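Local coordinates for CBS domain-containing predicted protein TM0935 (Thermotoga maritima, PDB 1O50) that is of unknown function but carries a tandem pair of CBS domains, a module that in many proteins binds adenine nucleotides and regulates activity, at the interface of chains A and B. Residues are numbered along the deposited sequence; one frame, centred on the assembly and turned at random. Chains: chain A/B, CBS domain-containing predicted protein TM0935.

The interface of chains A and B. Residues chain A 42, 48, 65-66, 69; chain B 49, 127, 144-145, 148.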
loop_
_atom_site.group_PDB
_atom_site.type_symbol
_atom_site.label_atom_id
_atom_site.label_comp_id
_atom_site.label_asym_id
_atom_site.label_seq_id
_atom_site.Cartn_x
_atom_site.Cartn_y
_atom_site.Cartn_z
ATOM N N ILE A 42 4.804 -0.516 12.361
ATOM C CA ILE A 42 4.806 -0.679 10.916
ATOM C C ILE A 42 6.233 -0.905 10.411
ATOM O O ILE A 42 6.446 -1.765 9.555
ATOM C CB ILE A 42 4.179 0.532 10.211
ATOM C CG1 ILE A 42 2.683 0.676 10.583
ATOM C CG2 ILE A 42 4.313 0.368 8.704
ATOM C CD1 ILE A 42 2.080 2.016 10.265
ATOM N N THR A 48 3.181 -4.457 6.391
ATOM C CA THR A 48 1.951 -4.104 7.036
ATOM C C THR A 48 1.350 -2.970 6.252
ATOM O O THR A 48 2.039 -2.020 5.936
ATOM C CB THR A 48 2.236 -3.626 8.444
ATOM O OG1 THR A 48 2.714 -4.693 9.265
ATOM C CG2 THR A 48 0.997 -3.192 9.158
ATOM N N VAL A 65 -2.294 2.601 6.166
ATOM C CA VAL A 65 -1.092 3.396 6.117
ATOM C C VAL A 65 -1.304 4.677 5.303
ATOM O O VAL A 65 -0.712 5.712 5.622
ATOM C CB VAL A 65 0.051 2.600 5.553
ATOM C CG1 VAL A 65 1.247 3.529 5.209
ATOM C CG2 VAL A 65 0.442 1.548 6.554
ATOM N N MET A 66 -2.173 4.639 4.289
ATOM C CA MET A 66 -2.373 5.850 3.479
ATOM C C MET A 66 -3.184 6.866 4.291
ATOM O O MET A 66 -3.070 8.110 4.077
ATOM C CB MET A 66 -3.050 5.533 2.136
ATOM C CG MET A 66 -3.526 6.781 1.348
ATOM S SD MET A 66 -2.112 7.904 0.745
ATOM C CE MET A 66 -1.595 7.019 -0.637
ATOM N N LEU A 69 -0.597 8.510 6.440
ATOM C CA LEU A 69 0.186 9.404 5.598
ATOM C C LEU A 69 -0.587 10.724 5.418
ATOM O O LEU A 69 -0.016 11.803 5.533
ATOM C CB LEU A 69 0.458 8.730 4.249
ATOM C CG LEU A 69 1.461 9.397 3.324
ATOM C CD1 LEU A 69 2.870 9.309 3.957
ATOM C CD2 LEU A 69 1.453 8.809 1.898
ATOM N N ARG B 49 5.608 -1.694 -3.250
ATOM C CA ARG B 49 4.299 -1.051 -3.383
ATOM C C ARG B 49 4.080 -0.486 -4.771
ATOM O O ARG B 49 2.923 -0.226 -5.174
ATOM C CB ARG B 49 4.084 -0.003 -2.262
ATOM C CG ARG B 49 3.695 -0.648 -0.910
ATOM C CD ARG B 49 4.048 0.258 0.235
ATOM N NE ARG B 49 3.416 -0.084 1.500
ATOM C CZ ARG B 49 3.907 -0.877 2.418
ATOM N NH1 ARG B 49 5.052 -1.532 2.228
ATOM N NH2 ARG B 49 3.236 -1.017 3.556
ATOM N N GLN B 127 2.336 4.762 -2.887
ATOM C CA GLN B 127 3.181 4.751 -1.699
ATOM C C GLN B 127 4.660 4.392 -1.958
ATOM O O GLN B 127 5.401 4.020 -1.027
ATOM C CB GLN B 127 2.566 3.804 -0.659
ATOM C CG GLN B 127 1.176 4.266 -0.249
ATOM C CD GLN B 127 0.634 3.603 0.960
ATOM O OE1 GLN B 127 1.348 3.409 1.908
ATOM N NE2 GLN B 127 -0.680 3.330 0.973
ATOM N N SER B 144 6.301 5.447 1.423
ATOM C CA SER B 144 5.552 6.102 2.476
ATOM C C SER B 144 6.102 5.835 3.887
ATOM O O SER B 144 6.028 6.675 4.755
ATOM C CB SER B 144 4.073 5.682 2.388
ATOM O OG SER B 144 3.907 4.283 2.525
ATOM N N LEU B 145 6.704 4.674 4.109
ATOM C CA LEU B 145 7.146 4.335 5.426
ATOM C C LEU B 145 8.352 5.198 5.810
ATOM O O LEU B 145 8.505 5.568 6.962
ATOM C CB LEU B 145 7.499 2.838 5.513
ATOM C CG LEU B 145 6.492 1.808 4.966
ATOM C CD1 LEU B 145 6.938 0.411 5.395
ATOM C CD2 LEU B 145 5.068 2.077 5.384
ATOM N N LEU B 148 7.016 8.507 6.898
ATOM C CA LEU B 148 6.467 8.374 8.234
ATOM C C LEU B 148 7.536 8.317 9.310
ATOM O O LEU B 148 7.390 8.949 10.348
ATOM C CB LEU B 148 5.549 7.157 8.353
ATOM C CG LEU B 148 4.241 7.323 7.572
ATOM C CD1 LEU B 148 3.435 5.996 7.538
ATOM C CD2 LEU B 148 3.343 8.477 8.090
HETATM O O HOH W 1 -2.985 2.014 2.762
#
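The side-chain carbonyl oxygen OE1 of B:Gln127 lies between the serine hydroxyl of its own chain and a methyl of A:Val65. B:Ser144 OG donates to B:Gln127 OE1 over 2.8 Å, in the carbonyl plane and on a lone pair. The hydroxyl gets there by sitting between its backbone N and carbonyl carbon (chi1 60°). This bond, with a water on NE2, should fix the rotation of the amide; OE1 lies 3.3 Å from A:Val65 CG1. NE2 sits 3.4 Å from A:Met66 CB, and its link to the backbone N runs through that water, which is 3.2 Å from B:Gln127 NE2 and also takes the N-H of A:Met66, near the start of helix 65-77. The thioether of A:Met66, bent at chi2 and chi3, brings its methyl CE back to B:Gln127 CG.

Beyond the amide the contact is mainly apolar, helix 144-153 of B packing against helices 35-44 and 65-77 of A. B:Leu145 CD2 touches A:Ile42 CG2 at 3.8 Å, and the same methyl lies over the rim of one face of the B:Arg49 guanidinium. A:Val65 CG1, anti to the backbone N (chi1 167°), also reaches B:Leu148 CD1 at 4.0 Å. The other branch of that leucine, CD2, rests near A:Leu69 CA, while both methyls of A:Leu69 approach B:Ser144 CB from one side, at 4.1 Å each. The patch recurs with the chains exchanged, as suits the two-fold pairing of CBS modules, although the coordinates alone do not prove a dimer in solution. A:Thr48 O meets the guanidinium edge in plane, 2.8 Å from B:Arg49 NH2, without a hydrogen bond: the oxygen lies almost on the extension of the CZ-NH2 bond, and neither N-H of NH2 aims at it.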